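Local coordinates for protein putative oxidoreductase (Gluconobacter oxydans, PDB 3WJ7) that is probably an NAD(P)-dependent oxidoreductase of the short-chain dehydrogenase/reductase family, built on a Rossmann fold, at residues M207-E212 and P265-K270; T183-R188 and T329-W334; L43-S48 and V62-D67; D201-N206 and Q258-K263. All blocks are in the same frame, centred on the assembly; numbering follows the deposited sequence.

Contact 1 of 4, residues M207-E212 and P265-K270; sequences MPAYVE and PAVKLK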
loop_
_atom_site.group_PDB
_atom_site.type_symbol
_atom_site.label_atom_id
_atom_site.label_comp_id
_atom_site.label_asym_id
_atom_site.label_seq_id
_atom_site.Cartn_x
_atom_site.Cartn_y
_atom_site.Cartn_z
ATOM N N MET A 207 20.924 4.557 22.941
ATOM C CA MET A 207 19.936 3.507 22.700
ATOM C C MET A 207 19.481 2.865 24.001
ATOM O O MET A 207 20.031 1.850 24.429
ATOM C CB MET A 207 20.458 2.471 21.717
ATOM C CG MET A 207 19.436 1.456 21.221
ATOM S SD MET A 207 20.405 0.247 20.314
ATOM C CE MET A 207 21.123 -0.584 21.729
ATOM N N PRO A 208 18.446 3.445 24.621
ATOM C CA PRO A 208 18.092 3.050 25.982
ATOM C C PRO A 208 17.373 1.706 26.042
ATOM O O PRO A 208 17.507 0.987 27.024
ATOM C CB PRO A 208 17.166 4.189 26.457
ATOM C CG PRO A 208 16.792 4.982 25.222
ATOM C CD PRO A 208 17.439 4.346 24.022
ATOM N N ALA A 209 16.626 1.386 24.986
ATOM C CA ALA A 209 15.757 0.210 24.951
ATOM C C ALA A 209 15.866 -0.470 23.608
ATOM O O ALA A 209 16.383 0.113 22.632
ATOM C CB ALA A 209 14.305 0.586 25.229
ATOM N N TYR A 210 15.396 -1.714 23.581
ATOM C CA TYR A 210 15.415 -2.530 22.392
ATOM C C TYR A 210 14.589 -3.762 22.660
ATOM O O TYR A 210 14.390 -4.139 23.810
ATOM C CB TYR A 210 16.853 -2.929 21.993
ATOM C CG TYR A 210 17.529 -3.950 22.865
ATOM C CD1 TYR A 210 17.514 -5.304 22.532
ATOM C CD2 TYR A 210 18.210 -3.572 24.007
ATOM C CE1 TYR A 210 18.124 -6.260 23.346
ATOM C CE2 TYR A 210 18.845 -4.512 24.823
ATOM C CZ TYR A 210 18.807 -5.846 24.488
ATOM O OH TYR A 210 19.434 -6.769 25.302
ATOM N N VAL A 211 14.143 -4.391 21.582
ATOM C CA VAL A 211 13.334 -5.599 21.621
ATOM C C VAL A 211 14.235 -6.740 21.211
ATOM O O VAL A 211 14.893 -6.670 20.166
ATOM C CB VAL A 211 12.126 -5.486 20.658
ATOM C CG1 VAL A 211 11.289 -6.744 20.707
ATOM C CG2 VAL A 211 11.282 -4.248 20.986
ATOM N N GLU A 212 14.284 -7.769 22.052
ATOM C CA GLU A 212 15.175 -8.906 21.881
ATOM C C GLU A 212 14.791 -9.639 20.605
ATOM O O GLU A 212 13.619 -9.731 20.235
ATOM C CB GLU A 212 15.084 -9.852 23.101
ATOM C CG GLU A 212 16.038 -11.064 23.147
ATOM C CD GLU A 212 17.554 -10.717 23.043
ATOM O OE1 GLU A 212 18.002 -10.136 22.033
ATOM O OE2 GLU A 212 18.333 -11.052 23.956
ATOM N N PRO A 265 22.768 -1.457 26.897
ATOM C CA PRO A 265 21.450 -0.789 27.085
ATOM C C PRO A 265 20.717 -1.315 28.317
ATOM O O PRO A 265 20.789 -2.510 28.617
ATOM C CB PRO A 265 20.666 -1.123 25.790
ATOM C CG PRO A 265 21.544 -2.038 24.968
ATOM C CD PRO A 265 22.734 -2.458 25.811
ATOM N N ALA A 266 20.048 -0.423 29.031
ATOM C CA ALA A 266 19.459 -0.752 30.328
ATOM C C ALA A 266 18.220 -1.657 30.222
ATOM O O ALA A 266 17.966 -2.493 31.105
ATOM C CB ALA A 266 19.115 0.540 31.064
ATOM N N VAL A 267 17.481 -1.476 29.121
ATOM C CA VAL A 267 16.123 -1.973 28.958
ATOM C C VAL A 267 15.984 -3.010 27.842
ATOM O O VAL A 267 16.141 -2.706 26.657
ATOM C CB VAL A 267 15.197 -0.787 28.646
ATOM C CG1 VAL A 267 13.727 -1.160 28.824
ATOM C CG2 VAL A 267 15.580 0.396 29.519
ATOM N N LYS A 268 15.680 -4.241 28.218
ATOM C CA LYS A 268 15.525 -5.270 27.222
ATOM C C LYS A 268 14.086 -5.792 27.207
ATOM O O LYS A 268 13.648 -6.453 28.142
ATOM C CB LYS A 268 16.522 -6.403 27.438
ATOM C CG LYS A 268 16.362 -7.519 26.412
ATOM C CD LYS A 268 16.243 -8.895 27.042
ATOM C CE LYS A 268 17.606 -9.552 27.177
ATOM N NZ LYS A 268 17.445 -10.873 27.832
ATOM N N LEU A 269 13.361 -5.519 26.137
ATOM C CA LEU A 269 11.980 -5.964 26.033
ATOM C C LEU A 269 11.833 -7.359 25.410
ATOM O O LEU A 269 12.197 -7.545 24.251
ATOM C CB LEU A 269 11.208 -4.934 25.213
ATOM C CG LEU A 269 11.406 -3.487 25.667
ATOM C CD1 LEU A 269 10.474 -2.648 24.808
ATOM C CD2 LEU A 269 11.112 -3.313 27.155
ATOM N N LYS A 270 11.298 -8.337 26.149
ATOM C CA LYS A 270 11.145 -9.679 25.579
ATOM C C LYS A 270 10.041 -9.610 24.513
ATOM O O LYS A 270 9.100 -8.793 24.580
ATOM C CB LYS A 270 10.784 -10.725 26.622
ATOM C CG LYS A 270 11.850 -11.026 27.649
ATOM C CD LYS A 270 11.344 -12.002 28.701
ATOM C CE LYS A 270 12.239 -11.925 29.936
ATOM N NZ LYS A 270 11.478 -12.011 31.226
#
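The ring of Tyr-210 has Lys-268 over one face. Lys-268 CA lies 4.1 Å above the ring plane, set toward the rim. Further out, Lys-268 CG comes to 3.4 Å from Tyr-210 OH. Pro-265 CG and the carbonyl oxygen of Val-267 approach the ring obliquely. Pro-265 and Tyr-210 cross at about a right angle, with Pro-265 CG 3.7 Å from Tyr-210 CE2. Tyr-210 CG stands between the backbone N and the carbonyl carbon (chi1 72°), which turns it to the side of Lys-268 and Pro-265. Met-207 lies alongside Pro-265, pointing the same way, with its CE 3.6 Å from Pro-265 CG. Phe-253 meets the tyrosine edge-to-face, and Trp-283 of the second subunit packs on both Tyr-210 and Met-207.

The segments form a small two-stranded parallel sheet, separate from the large Rossmann sheet. Its strands 209-211 and 267-269 run 21° apart. The straightest bond goes from Leu-269 N to Tyr-210 O, 2.9 Å long with an angle of 172° at the hydrogen. Glu-212 N returns a bond of 3.0 Å to Leu-269 O. Val-267 N bonds to Pro-208 O, and the bond from Tyr-210 N to Val-267 O is weak. An alanine at Tyr-210 would keep this backbone pairing but would probably leave Pro-265 CG and the Lys-268 methylenes without their aromatic cover and Phe-253 without its ring partner.

Glu-212 OE1 is bonded to Gly-250 N, at the start of helix 249-259. Glu-212 OE2 faces Lys-268 NZ in a long salt bridge of 4.0 Å. Ala-209 CB packs on Val-267 CB.

Contact 2 of 4, residues T183-R188 and T329-W334; sequences TPVGPR and TDAIAW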
loop_
_atom_site.group_PDB
_atom_site.type_symbol
_atom_site.label_atom_id
_atom_site.label_comp_id
_atom_site.label_asym_id
_atom_site.label_seq_id
_atom_site.Cartn_x
_atom_site.Cartn_y
_atom_site.Cartn_z
ATOM N N THR A 183 22.777 -10.600 7.474
ATOM C CA THR A 183 22.794 -9.169 7.680
ATOM C C THR A 183 24.195 -8.582 7.801
ATOM O O THR A 183 24.888 -8.808 8.770
ATOM C CB THR A 183 21.741 -8.680 8.728
ATOM O OG1 THR A 183 22.304 -7.703 9.629
ATOM C CG2 THR A 183 21.065 -9.801 9.456
ATOM N N PRO A 184 24.634 -7.855 6.760
ATOM C CA PRO A 184 26.045 -7.500 6.668
ATOM C C PRO A 184 26.374 -6.278 7.483
ATOM O O PRO A 184 25.650 -5.320 7.456
ATOM C CB PRO A 184 26.216 -7.162 5.217
ATOM C CG PRO A 184 24.871 -6.621 4.800
ATOM C CD PRO A 184 23.858 -7.410 5.579
ATOM N N VAL A 185 27.491 -6.341 8.204
ATOM C CA VAL A 185 27.982 -5.261 9.014
ATOM C C VAL A 185 29.426 -5.098 8.602
ATOM O O VAL A 185 30.064 -6.055 8.155
ATOM C CB VAL A 185 27.878 -5.644 10.496
ATOM C CG1 VAL A 185 28.607 -4.696 11.399
ATOM C CG2 VAL A 185 26.424 -5.745 10.885
ATOM N N GLY A 186 29.940 -3.887 8.710
ATOM C CA GLY A 186 31.347 -3.654 8.465
ATOM C C GLY A 186 31.688 -2.214 8.204
ATOM O O GLY A 186 30.882 -1.312 8.505
ATOM N N PRO A 187 32.877 -1.980 7.643
ATOM C CA PRO A 187 33.292 -0.601 7.405
ATOM C C PRO A 187 32.592 -0.042 6.189
ATOM O O PRO A 187 31.999 -0.795 5.421
ATOM C CB PRO A 187 34.809 -0.720 7.188
ATOM C CG PRO A 187 35.018 -2.104 6.702
ATOM C CD PRO A 187 33.968 -2.933 7.410
ATOM N N ARG A 188 32.634 1.276 6.034
ATOM C CA ARG A 188 32.034 1.957 4.878
ATOM C C ARG A 188 30.510 1.896 4.870
ATOM O O ARG A 188 29.891 1.790 3.812
ATOM C CB ARG A 188 32.540 1.375 3.574
ATOM C CG ARG A 188 33.985 1.591 3.314
ATOM C CD ARG A 188 34.026 2.002 1.879
ATOM N NE ARG A 188 35.375 1.927 1.356
ATOM C CZ ARG A 188 35.777 2.584 0.278
ATOM N NH1 ARG A 188 34.921 3.372 -0.382
ATOM N NH2 ARG A 188 37.029 2.451 -0.130
ATOM N N THR A 329 33.635 -4.568 15.168
ATOM C CA THR A 329 34.878 -3.832 15.383
ATOM C C THR A 329 35.246 -2.889 14.249
ATOM O O THR A 329 35.496 -1.723 14.472
ATOM C CB THR A 329 36.052 -4.820 15.604
ATOM O OG1 THR A 329 35.797 -5.618 16.784
ATOM C CG2 THR A 329 37.379 -4.072 15.756
ATOM N N ASP A 330 35.306 -3.397 13.029
ATOM C CA ASP A 330 35.607 -2.553 11.872
ATOM C C ASP A 330 34.562 -1.446 11.640
ATOM O O ASP A 330 34.933 -0.288 11.410
ATOM C CB ASP A 330 35.717 -3.389 10.617
ATOM C CG ASP A 330 36.800 -4.433 10.699
ATOM O OD1 ASP A 330 37.651 -4.367 11.623
ATOM O OD2 ASP A 330 36.796 -5.320 9.810
ATOM N N ALA A 331 33.273 -1.806 11.735
ATOM C CA ALA A 331 32.179 -0.859 11.550
ATOM C C ALA A 331 32.290 0.311 12.541
ATOM O O ALA A 331 32.121 1.488 12.156
ATOM C CB ALA A 331 30.827 -1.567 11.665
ATOM N N ILE A 332 32.605 0.003 13.803
ATOM C CA ILE A 332 32.814 1.058 14.809
ATOM C C ILE A 332 34.098 1.839 14.534
ATOM O O ILE A 332 34.084 3.064 14.596
ATOM C CB ILE A 332 32.812 0.517 16.244
ATOM C CG1 ILE A 332 31.397 0.176 16.661
ATOM C CG2 ILE A 332 33.430 1.515 17.217
ATOM C CD1 ILE A 332 31.321 -0.993 17.604
ATOM N N ALA A 333 35.181 1.175 14.167
ATOM C CA ALA A 333 36.412 1.946 13.938
ATOM C C ALA A 333 36.155 2.934 12.797
ATOM O O ALA A 333 36.540 4.110 12.848
ATOM C CB ALA A 333 37.623 1.049 13.632
ATOM N N TRP A 334 35.474 2.459 11.773
ATOM C CA TRP A 334 35.145 3.323 10.666
ATOM C C TRP A 334 34.211 4.477 11.108
ATOM O O TRP A 334 34.476 5.649 10.799
ATOM C CB TRP A 334 34.546 2.518 9.550
ATOM C CG TRP A 334 34.511 3.245 8.312
ATOM C CD1 TRP A 334 35.476 3.266 7.318
ATOM C CD2 TRP A 334 33.464 4.097 7.870
ATOM N NE1 TRP A 334 35.075 4.076 6.295
ATOM C CE2 TRP A 334 33.841 4.596 6.599
ATOM C CE3 TRP A 334 32.243 4.499 8.425
ATOM C CZ2 TRP A 334 33.028 5.471 5.874
ATOM C CZ3 TRP A 334 31.438 5.356 7.702
ATOM C CH2 TRP A 334 31.829 5.832 6.441
#
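Trp-334, Pro-187 and Ala-331 carry this contact. The indole lies against the backbone of Arg-188 rather than its charged end. Arg-188 N sits over one face, 3.4 Å above the ring plane and toward the rim. Arg-188 CA makes a CH-pi contact at 3.8 Å from the centroid of the six-membered ring, 19° off the normal. The tryptophan reaches this place with CG anti to its backbone N (chi1 -165°). A leucine in place of Trp-334 would probably leave the Arg-188 backbone without its flat cover and His-338 without its stacking partner.

Pro-187 lies beside Asp-330, pointing the same way, and also meets Trp-334. Its CB is 4.0 Å from Trp-334 CB, and its CD is 3.7 Å from Asp-330 CB. Ala-331 CB meets Val-185 CG1 at 3.8 Å and also the carbonyl of Gly-186. The backbone angles of Gly-186 call for glycine. The polar ends are held elsewhere: Arg-188 NH2 in a salt bridge with Glu-55, and Asp-330 OD2 in a hydrogen bond with His-219 NE2.

The contact thus joins the C-terminal end of strand 176-185, part of the Rossmann sheet, to helix 324-337 near the end of the chain. Val-185 is backbone-bonded to Val-218 of strand 214-219 and to Val-220, and its side chain touches Ile-199 of helix 194-203. Through Ile-332, helix 324-337 packs against helix 194-203 at Ile-199 and against helix 249-259 at Val-256.

Contact 3 of 4, residues L43-S48 and V62-D67; sequences LVRPTS and VGDLSD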
loop_
_atom_site.group_PDB
_atom_site.type_symbol
_atom_site.label_atom_id
_atom_site.label_comp_id
_atom_site.label_asym_id
_atom_site.label_seq_id
_atom_site.Cartn_x
_atom_site.Cartn_y
_atom_site.Cartn_z
ATOM N N LEU A 43 26.311 -0.410 -13.530
ATOM C CA LEU A 43 25.063 0.244 -13.866
ATOM C C LEU A 43 24.727 1.157 -12.702
ATOM O O LEU A 43 24.818 0.743 -11.548
ATOM C CB LEU A 43 23.942 -0.762 -14.096
ATOM C CG LEU A 43 22.602 -0.190 -14.557
ATOM C CD1 LEU A 43 22.563 0.091 -16.066
ATOM C CD2 LEU A 43 21.456 -1.121 -14.163
ATOM N N VAL A 44 24.404 2.406 -13.019
ATOM C CA VAL A 44 23.950 3.398 -12.032
ATOM C C VAL A 44 22.695 4.122 -12.534
ATOM O O VAL A 44 22.448 4.174 -13.757
ATOM C CB VAL A 44 25.013 4.474 -11.798
ATOM C CG1 VAL A 44 26.272 3.872 -11.178
ATOM C CG2 VAL A 44 25.314 5.197 -13.113
ATOM N N ARG A 45 21.926 4.673 -11.586
ATOM C CA ARG A 45 20.711 5.456 -11.871
ATOM C C ARG A 45 21.002 6.894 -12.359
ATOM O O ARG A 45 22.029 7.479 -11.984
ATOM C CB ARG A 45 19.810 5.501 -10.634
ATOM C CG ARG A 45 18.666 4.487 -10.623
ATOM C CD ARG A 45 17.620 4.844 -9.556
ATOM N NE ARG A 45 16.654 3.770 -9.276
ATOM C CZ ARG A 45 16.848 2.767 -8.410
ATOM N NH1 ARG A 45 17.984 2.670 -7.720
ATOM N NH2 ARG A 45 15.902 1.846 -8.235
ATOM N N PRO A 46 20.102 7.463 -13.206
ATOM C CA PRO A 46 20.134 8.900 -13.577
ATOM C C PRO A 46 20.398 9.832 -12.376
ATOM O O PRO A 46 21.199 10.769 -12.478
ATOM C CB PRO A 46 18.726 9.153 -14.163
ATOM C CG PRO A 46 18.156 7.798 -14.502
ATOM C CD PRO A 46 19.092 6.723 -13.995
ATOM N N THR A 47 19.722 9.554 -11.258
ATOM C CA THR A 47 19.950 10.206 -9.955
ATOM C C THR A 47 21.360 9.932 -9.380
ATOM O O THR A 47 22.321 10.600 -9.761
ATOM C CB THR A 47 18.846 9.799 -8.943
ATOM O OG1 THR A 47 18.560 8.394 -9.061
ATOM C CG2 THR A 47 17.560 10.594 -9.208
ATOM N N SER A 48 21.438 8.990 -8.436
ATOM C CA SER A 48 22.671 8.276 -8.010
ATOM C C SER A 48 23.919 9.072 -7.609
ATOM O O SER A 48 24.232 10.106 -8.188
ATOM C CB SER A 48 23.069 7.218 -9.054
ATOM O OG SER A 48 23.857 7.796 -10.084
ATOM N N VAL A 62 24.566 4.026 -17.590
ATOM C CA VAL A 62 23.395 4.645 -16.982
ATOM C C VAL A 62 22.137 3.923 -17.510
ATOM O O VAL A 62 21.997 3.662 -18.708
ATOM C CB VAL A 62 23.347 6.165 -17.298
ATOM C CG1 VAL A 62 22.159 6.837 -16.617
ATOM C CG2 VAL A 62 24.645 6.833 -16.861
ATOM N N GLY A 63 21.231 3.597 -16.597
ATOM C CA GLY A 63 20.064 2.782 -16.900
ATOM C C GLY A 63 19.148 2.680 -15.689
ATOM O O GLY A 63 19.395 3.264 -14.626
ATOM N N ASP A 64 18.087 1.910 -15.855
ATOM C CA ASP A 64 17.005 1.898 -14.913
ATOM C C ASP A 64 16.228 0.627 -15.183
ATOM O O ASP A 64 15.716 0.441 -16.282
ATOM C CB ASP A 64 16.130 3.113 -15.201
ATOM C CG ASP A 64 15.233 3.474 -14.049
ATOM O OD1 ASP A 64 14.010 3.516 -14.276
ATOM O OD2 ASP A 64 15.751 3.719 -12.931
ATOM N N LEU A 65 16.159 -0.236 -14.178
ATOM C CA LEU A 65 15.588 -1.578 -14.272
ATOM C C LEU A 65 14.133 -1.668 -14.755
ATOM O O LEU A 65 13.737 -2.638 -15.430
ATOM C CB LEU A 65 15.740 -2.255 -12.915
ATOM C CG LEU A 65 17.176 -2.320 -12.377
ATOM C CD1 LEU A 65 17.294 -3.380 -11.298
ATOM C CD2 LEU A 65 18.131 -2.662 -13.512
ATOM N N SER A 66 13.337 -0.657 -14.427
ATOM C CA SER A 66 11.941 -0.619 -14.869
ATOM C C SER A 66 11.735 -0.388 -16.387
ATOM O O SER A 66 10.646 -0.638 -16.894
ATOM C CB SER A 66 11.112 0.359 -14.024
ATOM O OG SER A 66 11.886 1.456 -13.561
ATOM N N ASP A 67 12.777 0.043 -17.103
ATOM C CA ASP A 67 12.710 0.236 -18.562
ATOM C C ASP A 67 13.783 -0.513 -19.347
ATOM O O ASP A 67 14.937 -0.042 -19.471
ATOM C CB ASP A 67 12.673 1.717 -18.956
ATOM C CG ASP A 67 13.476 2.592 -18.024
ATOM O OD1 ASP A 67 14.052 3.583 -18.516
ATOM O OD2 ASP A 67 13.522 2.313 -16.801
#
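Val-44 O takes the hydrogen bond that ties these segments, from Gly-63 N at 3.1 Å with an angle of 155° at the hydrogen. The CA of Val-62 points a C-H at the same oxygen, 3.4 Å away. Val-44 and Val-62 form a parallel bridge, with Val-44 CG2 4.1 Å from Val-62 CG2. Arg-45 NE and Asp-64 OD2 make only a long salt bridge of 3.8 Å, their flat groups turned 71° apart. The other Asp-64 oxygen, OD1, accepts a weak bond from Ser-66 OG. Asp-67 N bonds to Asp-64 O, closing a type I turn. Asp-67 O is hydrogen-bonded with Thr-70 OG1, and Asp-64 N has a weak bond to the same hydroxyl. Ser-48 OG donates to Arg-45 O at 2.7 Å and is also bonded to Arg-50 NH2. Leu-65 O is satisfied by Asn-108 ND2. Leu-43 CD1 lies 3.8 Å from Gly-63 CA, where there is no side chain, and Leu-43 CD2 meets Leu-65 CD2 at 3.7 Å.

In related Rossmann enzymes the adenosine end of the coenzyme lies near these strand ends. Strand 39-44 runs between strands 15-18 and 59-62, and helix 71-75 touches Leu-43 through Ala-74 and Leu-65 through Leu-71.

Contact 4 of 4, residues D201-N206 and Q258-K263; sequences DCASGN and QIAGVK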
loop_
_atom_site.group_PDB
_atom_site.type_symbol
_atom_site.label_atom_id
_atom_site.label_comp_id
_atom_site.label_asym_id
_atom_site.label_seq_id
_atom_site.Cartn_x
_atom_site.Cartn_y
_atom_site.Cartn_z
ATOM N N ASP A 201 23.868 4.080 17.298
ATOM C CA ASP A 201 23.086 4.584 18.427
ATOM C C ASP A 201 23.636 4.031 19.706
ATOM O O ASP A 201 23.798 4.759 20.696
ATOM C CB ASP A 201 21.613 4.160 18.376
ATOM C CG ASP A 201 20.829 4.756 17.186
ATOM O OD1 ASP A 201 21.126 5.853 16.683
ATOM O OD2 ASP A 201 19.877 4.083 16.754
ATOM N N CYS A 202 23.911 2.730 19.674
ATOM C CA CYS A 202 24.434 2.008 20.806
ATOM C C CYS A 202 25.851 2.467 21.222
ATOM O O CYS A 202 26.079 2.812 22.386
ATOM C CB CYS A 202 24.422 0.514 20.510
ATOM S SG CYS A 202 25.081 -0.523 21.831
ATOM N N ALA A 203 26.793 2.475 20.293
ATOM C CA ALA A 203 28.155 2.921 20.579
ATOM C C ALA A 203 28.203 4.340 21.162
ATOM O O ALA A 203 29.184 4.738 21.799
ATOM C CB ALA A 203 28.978 2.843 19.316
ATOM N N SER A 204 27.113 5.076 20.964
ATOM C CA SER A 204 27.036 6.508 21.257
ATOM C C SER A 204 26.371 6.718 22.571
ATOM O O SER A 204 26.381 7.813 23.072
ATOM C CB SER A 204 26.211 7.263 20.184
ATOM O OG SER A 204 26.901 7.389 18.936
ATOM N N GLY A 205 25.762 5.671 23.110
ATOM C CA GLY A 205 25.063 5.765 24.376
ATOM C C GLY A 205 23.579 6.100 24.286
ATOM O O GLY A 205 22.884 6.047 25.308
ATOM N N ASN A 206 23.080 6.432 23.092
ATOM C CA ASN A 206 21.678 6.888 22.939
ATOM C C ASN A 206 20.659 5.817 22.600
ATOM O O ASN A 206 19.631 6.146 22.002
ATOM C CB ASN A 206 21.532 7.976 21.862
ATOM C CG ASN A 206 22.489 9.132 22.049
ATOM O OD1 ASN A 206 22.822 9.519 23.180
ATOM N ND2 ASN A 206 22.941 9.694 20.933
ATOM N N GLN A 258 30.997 -3.082 24.834
ATOM C CA GLN A 258 32.308 -3.397 25.396
ATOM C C GLN A 258 33.455 -2.873 24.512
ATOM O O GLN A 258 34.385 -2.297 25.044
ATOM C CB GLN A 258 32.452 -4.867 25.847
ATOM C CG GLN A 258 33.156 -5.849 24.921
ATOM C CD GLN A 258 32.793 -7.311 25.240
ATOM O OE1 GLN A 258 33.536 -8.237 24.900
ATOM N NE2 GLN A 258 31.643 -7.522 25.894
ATOM N N ILE A 259 33.340 -3.010 23.190
ATOM C CA ILE A 259 34.291 -2.459 22.234
ATOM C C ILE A 259 34.295 -0.915 22.232
ATOM O O ILE A 259 35.352 -0.276 22.062
ATOM C CB ILE A 259 33.994 -2.942 20.800
ATOM C CG1 ILE A 259 34.149 -4.457 20.653
ATOM C CG2 ILE A 259 34.947 -2.299 19.803
ATOM C CD1 ILE A 259 33.262 -5.039 19.565
ATOM N N ALA A 260 33.123 -0.309 22.401
ATOM C CA ALA A 260 33.030 1.142 22.336
ATOM C C ALA A 260 33.300 1.785 23.691
ATOM O O ALA A 260 33.184 3.007 23.817
ATOM C CB ALA A 260 31.669 1.562 21.823
ATOM N N GLY A 261 33.649 0.967 24.695
ATOM C CA GLY A 261 33.826 1.431 26.091
ATOM C C GLY A 261 32.615 2.133 26.728
ATOM O O GLY A 261 32.777 3.121 27.458
ATOM N N VAL A 262 31.402 1.634 26.486
ATOM C CA VAL A 262 30.207 2.322 26.989
ATOM C C VAL A 262 29.278 1.367 27.778
ATOM O O VAL A 262 29.454 0.145 27.731
ATOM C CB VAL A 262 29.481 3.073 25.831
ATOM C CG1 VAL A 262 28.488 2.174 25.086
ATOM C CG2 VAL A 262 28.805 4.330 26.352
ATOM N N LYS A 263 28.305 1.909 28.507
ATOM C CA LYS A 263 27.352 1.052 29.226
ATOM C C LYS A 263 26.348 0.379 28.268
ATOM O O LYS A 263 25.797 1.065 27.403
ATOM C CB LYS A 263 26.611 1.854 30.304
ATOM C CG LYS A 263 27.542 2.293 31.426
ATOM C CD LYS A 263 26.938 2.066 32.798
ATOM C CE LYS A 263 28.027 2.096 33.857
ATOM N NZ LYS A 263 27.417 2.097 35.217
#
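Ala-203 and Ala-260 meet methyl to methyl, with Ala-203 CB 3.9 Å from Ala-260 CB. Val-262 is the second point of touch. Its CG1 lies 3.7 Å from Cys-202 O and 4.2 Å from Ala-203 O. Its other branch, CG2, is 4.5 Å from Gly-205 CA, at the edge of the contact. Both Val-262 and Ala-260 point their CB at the first segment. In Val-262, CG1 stands between its own backbone N and carbonyl carbon (chi1 87°), which puts it against the carbonyl of Cys-202.

Two helix ends set these groups in place. Helix 194-203 stops in a Schellman motif at Gly-205, and helix 249-259 stops in another at Gly-261. In the first, Gly-205 N bonds to Cys-202 O at 3.0 Å, so the carbonyl that Val-262 leans on is itself fixed by the turn. The positive phi of Gly-205 would jam a CB against the carbonyl before it. Around this, Cys-202 packs on Phe-253, Val-256 and Ser-257 of helix 249-259. Met-341, near the C-terminus, touches Ala-203. Asp-201 holds Gln-197 of its own helix by OD1, and its OD2 forms a salt bridge with Arg-296 of the second subunit.

The side chain of Cys-202 is about 3 Å from a bound mercury ion, as expected of a thiol, which has a strong affinity for this metal. Between the segments, methyl groups meet each other and backbone carbonyls by van der Waals contact, without hydrogen bonds. The fit therefore depends on shape and not on directed bonds.

In the fold
Along the chain contact 3 comes first and closes before the others open. Contact 2 then closes a long stretch of chain, 183-334, and contacts 1 and 4 both lie within it. Those two interleave: helix 194-203 leads to strand 209-211, and helix 249-259 to strand 267-269. Their centres are about 13 Å apart, and they touch where Met-207 CE meets Cys-202 CB. Contact 4 also touches contact 2, through Ile-259 and Thr-329. Contact 3 is about 40 Å from contact 1, centre to centre, across the chain's centre. Contacts 2 and 3 share the Rossmann sheet. Contact 2 ties that sheet to helix 324-337, which packs on the helices that end in contact 4.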